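Local atomic coordinates of L-threonine dehydrogenase (Flavobacterium frigidimaris, PDB entry 2YY7), a protein that binds NAD and probably catalyses the NAD-dependent oxidation of L-threonine at its 3-hydroxyl group. Residues Asn2-Ile7 with His67-Ile72; Tyr26-Val31 with Ser46-Val51; Thr185-Asp190 with Phe247-Ile252; Tyr201-Ser206 with Ile265-Asp270. All coordinates share one frame; numbering follows the deposited sequence.

Interaction 1 (Asn2-Ile7 with His67-Ile72)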
loop_
_atom_site.group_PDB
_atom_site.type_symbol
_atom_site.label_atom_id
_atom_site.label_comp_id
_atom_site.label_asym_id
_atom_site.label_seq_id
_atom_site.Cartn_x
_atom_site.Cartn_y
_atom_site.Cartn_z
ATOM N N ASN A 2 7.564 -22.040 -27.459
ATOM C CA ASN A 2 8.315 -21.219 -26.522
ATOM C C ASN A 2 7.674 -19.846 -26.413
ATOM O O ASN A 2 7.063 -19.356 -27.360
ATOM C CB ASN A 2 9.771 -21.068 -26.971
ATOM C CG ASN A 2 10.620 -22.273 -26.617
ATOM O OD1 ASN A 2 11.819 -22.296 -26.883
ATOM N ND2 ASN A 2 10.000 -23.282 -26.011
ATOM N N PRO A 3 7.805 -19.206 -25.247
ATOM C CA PRO A 3 7.216 -17.882 -25.062
ATOM C C PRO A 3 7.999 -16.807 -25.801
ATOM O O PRO A 3 9.159 -16.999 -26.161
ATOM C CB PRO A 3 7.278 -17.696 -23.553
ATOM C CG PRO A 3 8.575 -18.362 -23.209
ATOM C CD PRO A 3 8.513 -19.641 -24.028
ATOM N N LYS A 4 7.343 -15.679 -26.037
ATOM C CA LYS A 4 7.975 -14.549 -26.690
ATOM C C LYS A 4 8.080 -13.554 -25.539
ATOM O O LYS A 4 7.074 -13.012 -25.083
ATOM C CB LYS A 4 7.085 -14.008 -27.806
ATOM C CG LYS A 4 7.782 -12.991 -28.676
ATOM C CD LYS A 4 9.041 -13.576 -29.305
ATOM C CE LYS A 4 9.722 -12.555 -30.198
ATOM N NZ LYS A 4 8.816 -12.131 -31.309
ATOM N N ILE A 5 9.303 -13.326 -25.079
ATOM C CA ILE A 5 9.558 -12.474 -23.927
ATOM C C ILE A 5 9.979 -11.027 -24.167
ATOM O O ILE A 5 10.784 -10.732 -25.047
ATOM C CB ILE A 5 10.633 -13.135 -23.028
ATOM C CG1 ILE A 5 10.191 -14.557 -22.659
ATOM C CG2 ILE A 5 10.864 -12.296 -21.771
ATOM C CD1 ILE A 5 11.294 -15.422 -22.077
ATOM N N LEU A 6 9.426 -10.134 -23.355
ATOM C CA LEU A 6 9.770 -8.722 -23.410
ATOM C C LEU A 6 10.271 -8.326 -22.027
ATOM O O LEU A 6 9.534 -8.406 -21.040
ATOM C CB LEU A 6 8.557 -7.862 -23.777
ATOM C CG LEU A 6 8.804 -6.350 -23.684
ATOM C CD1 LEU A 6 9.913 -5.938 -24.660
ATOM C CD2 LEU A 6 7.512 -5.599 -23.986
ATOM N N ILE A 7 11.538 -7.934 -21.950
ATOM C CA ILE A 7 12.118 -7.509 -20.686
ATOM C C ILE A 7 12.198 -5.985 -20.694
ATOM O O ILE A 7 12.899 -5.395 -21.514
ATOM C CB ILE A 7 13.534 -8.088 -20.494
ATOM C CG1 ILE A 7 13.465 -9.616 -20.428
ATOM C CG2 ILE A 7 14.151 -7.533 -19.215
ATOM C CD1 ILE A 7 14.815 -10.289 -20.451
ATOM N N HIS A 67 6.104 -7.494 -31.600
ATOM C CA HIS A 67 6.950 -8.630 -31.250
ATOM C C HIS A 67 6.114 -9.797 -30.732
ATOM O O HIS A 67 6.651 -10.774 -30.213
ATOM C CB HIS A 67 8.007 -8.222 -30.217
ATOM C CG HIS A 67 9.122 -7.405 -30.797
ATOM N ND1 HIS A 67 10.067 -7.937 -31.644
ATOM C CD2 HIS A 67 9.418 -6.088 -30.681
ATOM C CE1 HIS A 67 10.899 -6.984 -32.027
ATOM N NE2 HIS A 67 10.527 -5.853 -31.457
ATOM N N LYS A 68 4.797 -9.683 -30.887
ATOM C CA LYS A 68 3.858 -10.727 -30.472
ATOM C C LYS A 68 4.262 -11.331 -29.128
ATOM O O LYS A 68 4.447 -12.544 -29.007
ATOM C CB LYS A 68 3.809 -11.823 -31.540
ATOM C CG LYS A 68 3.570 -11.298 -32.955
ATOM C CD LYS A 68 2.200 -10.640 -33.097
ATOM C CE LYS A 68 2.010 -10.062 -34.499
ATOM N NZ LYS A 68 0.657 -9.467 -34.690
ATOM N N ILE A 69 4.369 -10.470 -28.124
ATOM C CA ILE A 69 4.783 -10.864 -26.780
ATOM C C ILE A 69 3.757 -11.661 -25.987
ATOM O O ILE A 69 2.564 -11.355 -26.014
ATOM C CB ILE A 69 5.156 -9.613 -25.947
ATOM C CG1 ILE A 69 6.307 -8.861 -26.629
ATOM C CG2 ILE A 69 5.515 -10.017 -24.511
ATOM C CD1 ILE A 69 7.565 -9.683 -26.797
ATOM N N THR A 70 4.233 -12.676 -25.269
ATOM C CA THR A 70 3.368 -13.496 -24.430
ATOM C C THR A 70 3.730 -13.288 -22.954
ATOM O O THR A 70 2.858 -13.332 -22.092
ATOM C CB THR A 70 3.488 -15.005 -24.767
ATOM O OG1 THR A 70 4.818 -15.461 -24.491
ATOM C CG2 THR A 70 3.165 -15.251 -26.235
ATOM N N ASP A 71 5.010 -13.048 -22.676
ATOM C CA ASP A 71 5.487 -12.838 -21.307
ATOM C C ASP A 71 6.214 -11.500 -21.126
ATOM O O ASP A 71 7.034 -11.109 -21.956
ATOM C CB ASP A 71 6.469 -13.940 -20.886
ATOM C CG ASP A 71 5.855 -15.327 -20.883
ATOM O OD1 ASP A 71 6.388 -16.183 -20.142
ATOM O OD2 ASP A 71 4.870 -15.573 -21.614
ATOM N N ILE A 72 5.931 -10.812 -20.027
ATOM C CA ILE A 72 6.603 -9.551 -19.744
ATOM C C ILE A 72 7.265 -9.581 -18.373
ATOM O O ILE A 72 6.637 -9.947 -17.376
ATOM C CB ILE A 72 5.633 -8.339 -19.782
ATOM C CG1 ILE A 72 5.210 -8.047 -21.223
ATOM C CG2 ILE A 72 6.315 -7.098 -19.173
ATOM C CD1 ILE A 72 4.388 -6.784 -21.379
#

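Interaction 2 (Tyr26-Val31 with Ser46-Val51)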
loop_
_atom_site.group_PDB
_atom_site.type_symbol
_atom_site.label_atom_id
_atom_site.label_comp_id
_atom_site.label_asym_id
_atom_site.label_seq_id
_atom_site.Cartn_x
_atom_site.Cartn_y
_atom_site.Cartn_z
ATOM N N TYR A 26 15.694 -19.930 -24.134
ATOM C CA TYR A 26 14.644 -19.896 -25.146
ATOM C C TYR A 26 15.011 -19.367 -26.521
ATOM O O TYR A 26 14.163 -19.340 -27.414
ATOM C CB TYR A 26 13.443 -19.104 -24.624
ATOM C CG TYR A 26 12.879 -19.625 -23.319
ATOM C CD1 TYR A 26 13.161 -18.987 -22.115
ATOM C CD2 TYR A 26 12.065 -20.757 -23.288
ATOM C CE1 TYR A 26 12.649 -19.459 -20.910
ATOM C CE2 TYR A 26 11.547 -21.239 -22.083
ATOM C CZ TYR A 26 11.843 -20.584 -20.902
ATOM O OH TYR A 26 11.338 -21.046 -19.706
ATOM N N GLY A 27 16.255 -18.948 -26.707
ATOM C CA GLY A 27 16.650 -18.435 -28.006
ATOM C C GLY A 27 16.839 -16.932 -28.001
ATOM O O GLY A 27 16.046 -16.197 -27.418
ATOM N N THR A 28 17.896 -16.482 -28.666
ATOM C CA THR A 28 18.241 -15.065 -28.743
ATOM C C THR A 28 17.118 -14.136 -29.188
ATOM O O THR A 28 16.843 -13.129 -28.531
ATOM C CB THR A 28 19.445 -14.859 -29.681
ATOM O OG1 THR A 28 20.563 -15.596 -29.172
ATOM C CG2 THR A 28 19.809 -13.379 -29.781
ATOM N N GLU A 29 16.472 -14.473 -30.301
ATOM C CA GLU A 29 15.396 -13.649 -30.836
ATOM C C GLU A 29 14.026 -13.833 -30.187
ATOM O O GLU A 29 13.072 -13.156 -30.566
ATOM C CB GLU A 29 15.278 -13.857 -32.349
ATOM C CG GLU A 29 16.491 -13.378 -33.142
ATOM C CD GLU A 29 17.721 -14.228 -32.897
ATOM O OE1 GLU A 29 17.563 -15.446 -32.668
ATOM O OE2 GLU A 29 18.844 -13.682 -32.948
ATOM N N ASN A 30 13.917 -14.744 -29.222
ATOM C CA ASN A 30 12.646 -14.948 -28.532
ATOM C C ASN A 30 12.565 -14.015 -27.326
ATOM O O ASN A 30 11.514 -13.884 -26.698
ATOM C CB ASN A 30 12.502 -16.393 -28.056
ATOM C CG ASN A 30 12.089 -17.330 -29.164
ATOM O OD1 ASN A 30 12.903 -17.734 -29.990
ATOM N ND2 ASN A 30 10.812 -17.673 -29.195
ATOM N N VAL A 31 13.688 -13.377 -27.010
ATOM C CA VAL A 31 13.763 -12.458 -25.881
ATOM C C VAL A 31 14.086 -11.052 -26.378
ATOM O O VAL A 31 15.167 -10.802 -26.911
ATOM C CB VAL A 31 14.850 -12.898 -24.879
ATOM C CG1 VAL A 31 14.817 -12.006 -23.652
ATOM C CG2 VAL A 31 14.651 -14.362 -24.495
ATOM N N SER A 46 23.684 -7.892 -28.167
ATOM C CA SER A 46 23.554 -9.345 -28.243
ATOM C C SER A 46 22.135 -9.849 -28.497
ATOM O O SER A 46 21.766 -10.932 -28.038
ATOM C CB SER A 46 24.110 -9.989 -26.968
ATOM O OG SER A 46 23.378 -9.580 -25.826
ATOM N N GLY A 47 21.343 -9.075 -29.234
ATOM C CA GLY A 47 19.982 -9.495 -29.524
ATOM C C GLY A 47 19.023 -8.352 -29.801
ATOM O O GLY A 47 19.414 -7.186 -29.749
ATOM N N PRO A 48 17.749 -8.657 -30.097
ATOM C CA PRO A 48 16.739 -7.633 -30.381
ATOM C C PRO A 48 16.587 -6.644 -29.227
ATOM O O PRO A 48 16.305 -7.039 -28.095
ATOM C CB PRO A 48 15.471 -8.452 -30.598
ATOM C CG PRO A 48 15.994 -9.740 -31.157
ATOM C CD PRO A 48 17.179 -10.005 -30.258
ATOM N N PHE A 49 16.776 -5.361 -29.521
ATOM C CA PHE A 49 16.650 -4.318 -28.507
ATOM C C PHE A 49 15.680 -3.234 -28.967
ATOM O O PHE A 49 15.673 -2.846 -30.139
ATOM C CB PHE A 49 18.010 -3.674 -28.218
ATOM C CG PHE A 49 17.953 -2.594 -27.173
ATOM C CD1 PHE A 49 18.016 -2.914 -25.820
ATOM C CD2 PHE A 49 17.787 -1.262 -27.540
ATOM C CE1 PHE A 49 17.913 -1.918 -24.843
ATOM C CE2 PHE A 49 17.681 -0.258 -26.572
ATOM C CZ PHE A 49 17.744 -0.587 -25.223
ATOM N N GLU A 50 14.874 -2.739 -28.035
ATOM C CA GLU A 50 13.900 -1.696 -28.329
ATOM C C GLU A 50 13.918 -0.615 -27.255
ATOM O O GLU A 50 13.870 -0.916 -26.058
ATOM C CB GLU A 50 12.486 -2.286 -28.386
ATOM C CG GLU A 50 12.258 -3.284 -29.504
ATOM C CD GLU A 50 11.900 -2.615 -30.816
ATOM O OE1 GLU A 50 12.188 -1.409 -30.972
ATOM O OE2 GLU A 50 11.337 -3.302 -31.694
ATOM N N VAL A 51 13.985 0.640 -27.679
ATOM C CA VAL A 51 13.949 1.739 -26.724
ATOM C C VAL A 51 12.488 1.853 -26.310
ATOM O O VAL A 51 11.594 1.751 -27.147
ATOM C CB VAL A 51 14.377 3.078 -27.366
ATOM C CG1 VAL A 51 14.153 4.221 -26.380
ATOM C CG2 VAL A 51 15.841 3.014 -27.781
HETATM O O HOH W 1 22.591 -13.717 -27.519
#

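Interaction 3 (Thr185-Asp190 with Phe247-Ile252)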
loop_
_atom_site.group_PDB
_atom_site.type_symbol
_atom_site.label_atom_id
_atom_site.label_comp_id
_atom_site.label_asym_id
_atom_site.label_seq_id
_atom_site.Cartn_x
_atom_site.Cartn_y
_atom_site.Cartn_z
ATOM N N THR A 185 21.375 -1.891 -0.367
ATOM C CA THR A 185 22.299 -3.006 -0.203
ATOM C C THR A 185 23.478 -2.950 -1.174
ATOM O O THR A 185 24.308 -3.860 -1.207
ATOM C CB THR A 185 21.554 -4.343 -0.406
ATOM O OG1 THR A 185 20.843 -4.313 -1.650
ATOM C CG2 THR A 185 20.556 -4.575 0.720
ATOM N N ASP A 186 23.561 -1.878 -1.955
ATOM C CA ASP A 186 24.622 -1.733 -2.946
ATOM C C ASP A 186 26.052 -1.818 -2.405
ATOM O O ASP A 186 26.985 -2.069 -3.170
ATOM C CB ASP A 186 24.438 -0.421 -3.715
ATOM C CG ASP A 186 23.176 -0.414 -4.573
ATOM O OD1 ASP A 186 22.366 -1.364 -4.480
ATOM O OD2 ASP A 186 22.996 0.547 -5.343
ATOM N N TYR A 187 26.233 -1.627 -1.101
ATOM C CA TYR A 187 27.579 -1.695 -0.531
ATOM C C TYR A 187 28.191 -3.082 -0.729
ATOM O O TYR A 187 29.411 -3.213 -0.819
ATOM C CB TYR A 187 27.570 -1.365 0.969
ATOM C CG TYR A 187 27.402 -2.577 1.860
ATOM C CD1 TYR A 187 26.137 -3.019 2.244
ATOM C CD2 TYR A 187 28.513 -3.317 2.277
ATOM C CE1 TYR A 187 25.981 -4.172 3.025
ATOM C CE2 TYR A 187 28.366 -4.473 3.049
ATOM C CZ TYR A 187 27.098 -4.891 3.417
ATOM O OH TYR A 187 26.949 -6.041 4.164
ATOM N N ALA A 188 27.343 -4.110 -0.787
ATOM C CA ALA A 188 27.807 -5.488 -0.952
ATOM C C ALA A 188 28.401 -5.743 -2.338
ATOM O O ALA A 188 28.996 -6.792 -2.585
ATOM C CB ALA A 188 26.667 -6.466 -0.676
ATOM N N VAL A 189 28.206 -4.789 -3.243
ATOM C CA VAL A 189 28.757 -4.877 -4.586
ATOM C C VAL A 189 29.984 -3.965 -4.614
ATOM O O VAL A 189 31.078 -4.384 -4.989
ATOM C CB VAL A 189 27.738 -4.407 -5.650
ATOM C CG1 VAL A 189 28.394 -4.368 -7.034
ATOM C CG2 VAL A 189 26.543 -5.351 -5.662
ATOM N N ASP A 190 29.793 -2.722 -4.186
ATOM C CA ASP A 190 30.872 -1.737 -4.157
ATOM C C ASP A 190 32.118 -2.243 -3.426
ATOM O O ASP A 190 33.245 -2.039 -3.881
ATOM C CB ASP A 190 30.381 -0.453 -3.489
ATOM C CG ASP A 190 29.367 0.295 -4.330
ATOM O OD1 ASP A 190 28.770 1.262 -3.810
ATOM O OD2 ASP A 190 29.170 -0.077 -5.506
ATOM N N PHE A 247 24.056 -11.515 6.117
ATOM C CA PHE A 247 25.369 -11.215 6.664
ATOM C C PHE A 247 25.532 -9.727 6.940
ATOM O O PHE A 247 24.748 -8.906 6.472
ATOM C CB PHE A 247 26.471 -11.715 5.709
ATOM C CG PHE A 247 26.434 -11.094 4.321
ATOM C CD1 PHE A 247 26.855 -9.781 4.109
ATOM C CD2 PHE A 247 26.008 -11.841 3.225
ATOM C CE1 PHE A 247 26.856 -9.219 2.821
ATOM C CE2 PHE A 247 26.002 -11.293 1.930
ATOM C CZ PHE A 247 26.427 -9.978 1.732
ATOM N N THR A 248 26.549 -9.390 7.723
ATOM C CA THR A 248 26.846 -8.007 8.073
ATOM C C THR A 248 28.040 -7.553 7.245
ATOM O O THR A 248 28.711 -8.369 6.611
ATOM C CB THR A 248 27.257 -7.887 9.553
ATOM O OG1 THR A 248 28.421 -8.695 9.775
ATOM C CG2 THR A 248 26.139 -8.353 10.477
ATOM N N PRO A 249 28.313 -6.240 7.226
ATOM C CA PRO A 249 29.460 -5.759 6.456
ATOM C C PRO A 249 30.744 -6.389 7.003
ATOM O O PRO A 249 31.638 -6.757 6.240
ATOM C CB PRO A 249 29.407 -4.252 6.674
ATOM C CG PRO A 249 27.927 -3.996 6.749
ATOM C CD PRO A 249 27.453 -5.119 7.646
ATOM N N THR A 250 30.822 -6.525 8.328
ATOM C CA THR A 250 31.998 -7.121 8.960
ATOM C C THR A 250 32.239 -8.516 8.397
ATOM O O THR A 250 33.375 -8.877 8.072
ATOM C CB THR A 250 31.836 -7.238 10.499
ATOM O OG1 THR A 250 31.669 -5.936 11.068
ATOM C CG2 THR A 250 33.067 -7.891 11.120
ATOM N N GLU A 251 31.172 -9.297 8.263
ATOM C CA GLU A 251 31.310 -10.655 7.748
ATOM C C GLU A 251 31.733 -10.717 6.279
ATOM O O GLU A 251 32.610 -11.507 5.932
ATOM C CB GLU A 251 30.008 -11.441 7.952
ATOM C CG GLU A 251 29.591 -11.554 9.419
ATOM C CD GLU A 251 28.227 -12.203 9.611
ATOM O OE1 GLU A 251 27.252 -11.758 8.966
ATOM O OE2 GLU A 251 28.124 -13.151 10.416
ATOM N N ILE A 252 31.129 -9.905 5.410
ATOM C CA ILE A 252 31.519 -9.963 4.004
ATOM C C ILE A 252 32.929 -9.409 3.806
ATOM O O ILE A 252 33.669 -9.879 2.945
ATOM C CB ILE A 252 30.518 -9.221 3.068
ATOM C CG1 ILE A 252 31.013 -9.322 1.621
ATOM C CG2 ILE A 252 30.369 -7.763 3.477
ATOM C CD1 ILE A 252 29.985 -8.934 0.577
HETATM O O HOH W 2 24.603 -6.472 5.399
#

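Interaction 4 (Tyr201-Ser206 with Ile265-Asp270)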
loop_
_atom_site.group_PDB
_atom_site.type_symbol
_atom_site.label_atom_id
_atom_site.label_comp_id
_atom_site.label_asym_id
_atom_site.label_seq_id
_atom_site.Cartn_x
_atom_site.Cartn_y
_atom_site.Cartn_z
ATOM N N TYR A 201 37.990 0.083 1.537
ATOM C CA TYR A 201 36.639 0.536 1.238
ATOM C C TYR A 201 36.013 1.310 2.393
ATOM O O TYR A 201 36.237 0.997 3.561
ATOM C CB TYR A 201 35.759 -0.680 0.900
ATOM C CG TYR A 201 34.286 -0.376 0.676
ATOM C CD1 TYR A 201 33.301 -1.079 1.372
ATOM C CD2 TYR A 201 33.879 0.606 -0.229
ATOM C CE1 TYR A 201 31.950 -0.814 1.179
ATOM C CE2 TYR A 201 32.523 0.881 -0.434
ATOM C CZ TYR A 201 31.564 0.166 0.277
ATOM O OH TYR A 201 30.228 0.437 0.104
ATOM N N GLU A 202 35.243 2.335 2.048
ATOM C CA GLU A 202 34.536 3.129 3.037
ATOM C C GLU A 202 33.061 2.773 2.860
ATOM O O GLU A 202 32.412 3.204 1.908
ATOM C CB GLU A 202 34.793 4.622 2.809
ATOM C CG GLU A 202 36.247 5.022 3.094
ATOM C CD GLU A 202 36.485 6.522 3.011
ATOM O OE1 GLU A 202 37.614 6.964 3.308
ATOM O OE2 GLU A 202 35.547 7.258 2.649
ATOM N N CYS A 203 32.558 1.962 3.784
ATOM C CA CYS A 203 31.183 1.466 3.773
ATOM C C CYS A 203 30.137 2.492 4.226
ATOM O O CYS A 203 30.341 3.190 5.220
ATOM C CB CYS A 203 31.114 0.230 4.672
ATOM S SG CYS A 203 29.651 -0.791 4.483
ATOM N N PHE A 204 29.012 2.573 3.515
ATOM C CA PHE A 204 27.969 3.524 3.883
ATOM C C PHE A 204 26.927 2.981 4.869
ATOM O O PHE A 204 25.880 3.595 5.082
ATOM C CB PHE A 204 27.286 4.097 2.629
ATOM C CG PHE A 204 26.551 3.082 1.794
ATOM C CD1 PHE A 204 25.331 2.562 2.215
ATOM C CD2 PHE A 204 27.056 2.688 0.554
ATOM C CE1 PHE A 204 24.619 1.670 1.411
ATOM C CE2 PHE A 204 26.353 1.797 -0.257
ATOM C CZ PHE A 204 25.132 1.288 0.170
ATOM N N LEU A 205 27.238 1.838 5.472
ATOM C CA LEU A 205 26.385 1.197 6.474
ATOM C C LEU A 205 27.304 0.764 7.624
ATOM O O LEU A 205 28.455 0.402 7.384
ATOM C CB LEU A 205 25.690 -0.028 5.877
ATOM C CG LEU A 205 24.174 0.014 5.645
ATOM C CD1 LEU A 205 23.732 1.351 5.064
ATOM C CD2 LEU A 205 23.799 -1.135 4.723
ATOM N N SER A 206 26.802 0.807 8.861
ATOM C CA SER A 206 27.601 0.415 10.024
ATOM C C SER A 206 27.931 -1.079 9.992
ATOM O O SER A 206 27.170 -1.885 9.450
ATOM C CB SER A 206 26.882 0.790 11.328
ATOM O OG SER A 206 25.564 0.281 11.363
ATOM N N ILE A 265 38.728 -1.953 5.893
ATOM C CA ILE A 265 37.426 -1.321 5.759
ATOM C C ILE A 265 37.092 -0.399 6.926
ATOM O O ILE A 265 37.340 -0.728 8.085
ATOM C CB ILE A 265 36.317 -2.395 5.635
ATOM C CG1 ILE A 265 34.952 -1.734 5.405
ATOM C CG2 ILE A 265 36.280 -3.252 6.895
ATOM C CD1 ILE A 265 33.836 -2.730 5.117
ATOM N N THR A 266 36.542 0.767 6.603
ATOM C CA THR A 266 36.128 1.737 7.606
ATOM C C THR A 266 34.633 1.950 7.373
ATOM O O THR A 266 34.133 1.687 6.278
ATOM C CB THR A 266 36.890 3.071 7.467
ATOM O OG1 THR A 266 36.730 3.587 6.141
ATOM C CG2 THR A 266 38.373 2.860 7.753
ATOM N N TYR A 267 33.928 2.425 8.392
ATOM C CA TYR A 267 32.483 2.604 8.299
ATOM C C TYR A 267 31.996 4.044 8.473
ATOM O O TYR A 267 32.198 4.659 9.522
ATOM C CB TYR A 267 31.823 1.687 9.333
ATOM C CG TYR A 267 32.174 0.222 9.133
ATOM C CD1 TYR A 267 31.486 -0.555 8.201
ATOM C CD2 TYR A 267 33.228 -0.372 9.834
ATOM C CE1 TYR A 267 31.837 -1.882 7.964
ATOM C CE2 TYR A 267 33.590 -1.703 9.602
ATOM C CZ TYR A 267 32.887 -2.449 8.663
ATOM O OH TYR A 267 33.241 -3.756 8.398
ATOM N N GLU A 268 31.347 4.574 7.439
ATOM C CA GLU A 268 30.823 5.936 7.476
ATOM C C GLU A 268 29.369 5.948 7.011
ATOM O O GLU A 268 29.061 6.381 5.899
ATOM C CB GLU A 268 31.673 6.849 6.587
ATOM C CG GLU A 268 33.150 6.840 6.960
ATOM C CD GLU A 268 33.978 7.811 6.142
ATOM O OE1 GLU A 268 35.222 7.783 6.279
ATOM O OE2 GLU A 268 33.392 8.601 5.369
ATOM N N PRO A 269 28.452 5.475 7.871
ATOM C CA PRO A 269 27.012 5.403 7.598
ATOM C C PRO A 269 26.384 6.728 7.180
ATOM O O PRO A 269 26.673 7.766 7.769
ATOM C CB PRO A 269 26.433 4.906 8.923
ATOM C CG PRO A 269 27.558 4.132 9.525
ATOM C CD PRO A 269 28.743 5.010 9.239
ATOM N N ASP A 270 25.533 6.696 6.156
ATOM C CA ASP A 270 24.847 7.906 5.722
ATOM C C ASP A 270 23.334 7.671 5.758
ATOM O O ASP A 270 22.876 6.765 6.453
ATOM C CB ASP A 270 25.341 8.361 4.335
ATOM C CG ASP A 270 25.038 7.368 3.219
ATOM O OD1 ASP A 270 25.604 7.562 2.122
ATOM O OD2 ASP A 270 24.249 6.420 3.413
HETATM O O HOH W 3 35.445 9.710 3.397
#

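Interaction 1 (Asn2-Ile7 with His67-Ile72)
With CG anti to its backbone N (chi1 -170°) and bends at chi2 and chi4, the K4 chain folds back along the H67-K68 backbone, while T70 takes the crowded rotamer (chi1 64°), which sets OG1 before the K4 amide. The ammonium at the K4 tip donates from NZ to H67 O at 2.8 Å, approaching from above the carbonyl plane. K4 N donates to T70 OG1 at 3.0 Å, and that hydroxyl hands its own proton to D71 OD2, 2.9 Å from OG1 and met from above the carboxylate plane. K4 O is gripped by two amides: T70 N at 2.9 Å in the carbonyl plane, D71 N at 3.2 Å from above it. Parallel strand pairing follows, L6 N reaching D71 O at 2.9 Å nearly along the C=O axis. L6 CB packs on I69 CD1 at 3.7 Å, and P3 CB lies against T70 OG1 and the D71 carboxylate. K68, with positive phi, closes helix 57-66 in a Schellman motif and turns the chain toward strand 71-74. Strand 5-8 lies between strands 31-35 and 71-74 of the Rossmann sheet, I5 meeting L22 of helix 13-26 and L6 meeting I32 on the other face.

Interaction 2 (Tyr26-Val31 with Ser46-Val51)
Two chain ends leaving helices run past each other with T28 and G47 CA atoms 5.9 Å apart, G27 and G47 turning at positive phi, and N30 N bonding to G27 O at 3.1 Å in the turn between helix 13-26 and strand 31-35. P48 takes the largest share of the contact. Its CD sits 3.6 Å from T28 O, and its CG lies 4.0 Å from E29 CA, the E29 chain crossing the proline ring at about a right angle. T28 chi1 of -60° sets OG1 beside the backbone N and CG2 anti to it, laying the methyl 3.6 Å from S46 O and close to G47 CA; a beta carbon on G47 would be tight against that methyl and would clash with P48 CD. A water joins the two ends: it donates to S46 O at 3.0 Å and lies 3.2 Å from T28 OG1. At P48 an alanine would probably lose the CG and CD packing on T28 and E29 and loosen the turn into strand 49-51. P48 also packs on I32 and R23. The arrangement is that of a Rossmann fold, where the loop closing the first beta-alpha-beta crossover abuts the lead-in to the next parallel strand.

Interaction 3 (Thr185-Asp190 with Phe247-Ile252)
A capping box opens helix 249-257, and against this helix start packs the N-terminal part of helix 187-197. In the box E251 N donates to T248 OG1 at 3.2 Å, and in return T248 N donates to E251 OE1 at 2.8 Å, using the anti lone pair of that oxygen. The contact itself is made chiefly by Y187. Its chi1 of 91° lies away from the usual staggered positions and sends the phenol across to P249, which it crosses at about a right angle. Y187 CZ comes within 3.5 Å of P249 CG, and I252 CG2 meets the ring at its edge, 3.9 Å from Y187 CE2. The phenol oxygen also lies at the edge of the F247 ring, 3.5 Å from F247 CE1. Its proton is spoken for: Y187 OH donates to a water lying in the plane of its own ring at 2.7 Å, and this water in turn donates to F247 O at 2.7 Å. The buried hydroxyl and carbonyl are thus satisfied by one shared solvent molecule, which also fixes the rotation of the phenol O-H. One residue on, A188 CB meets the edge of the F247 ring and touches I252 CD1. Around the pair, M213 of strand 211-215 touches Y187, A188 and F247, I174 of strand 164-174 meets A188 and F247, and C203 of strand 200-203 packs on Y187 and P249.

Interaction 4 (Tyr201-Ser206 with Ile265-Asp270)
Y201 O takes one hydrogen bond, from T266 N at 3.1 Å nearly along the C=O axis, and one weaker CA-H...O contact, from I265 CA at 3.4 Å. The parallel ladder goes on with C203 N to T266 O and with E268 N to C203 O, a short bond of 2.8 Å. Past the strands, D270 N reaches F204 O at 3.3 Å from above the carbonyl plane, so the two segments stay joined as they leave the sheet. On the face shared by Y201, C203, I265 and Y267, the I265 chain, CG1 anti to its backbone N (chi1 -176°), lies beside Y201 and brings its CD1 against both Y201 CD1 and C203 CB. Y267 CD1 is 3.6 Å from C203 CB, while L205 O approaches the edge of the Y267 ring, 3.3 Å from CD1. An alanine in place of Y267 would probably lose the packing on C203 CB and the ring edge that meets L205 O. The opposite face carries E202 and T266, E202 CG touching T266 OG1 at 3.4 Å; just past the strand, E268 runs alongside E202. The D270 carboxylate lies beside F204 CB, and D270 OD1 forms a salt bridge with R272, which also makes a cation-pi contact with the F204 ring. E202 OE2 and E268 OE1 come within 3.7 Å, their carboxylate planes 38° apart, bridged by a water that donates to both acids. At this exposed edge, two like charges so close would probably raise the pKa of one of them, and the water is likely to ease the repulsion.

The four contacts form two clusters. Interactions 1 and 2, centres about 10 Å apart, share the Rossmann sheet: interaction 2 is nested within the loop closed by interaction 1, and strands 5-8, 31-35, 49-51 and 71-74 run through them, with H67 and E50 probably hydrogen-bonded across. Interactions 3 and 4, also about 10 Å apart between centres, alternate along the chain, since helix 187-197 leads to strand 200-203 and helix 249-257 to strand 264-267; Y187 packs on Y201 and C203. The pairs lie on opposite sides of the chain's centre, centres 33 to 42 Å apart, consistent with an NAD-binding domain and a smaller C-terminal lobe flanking the cofactor.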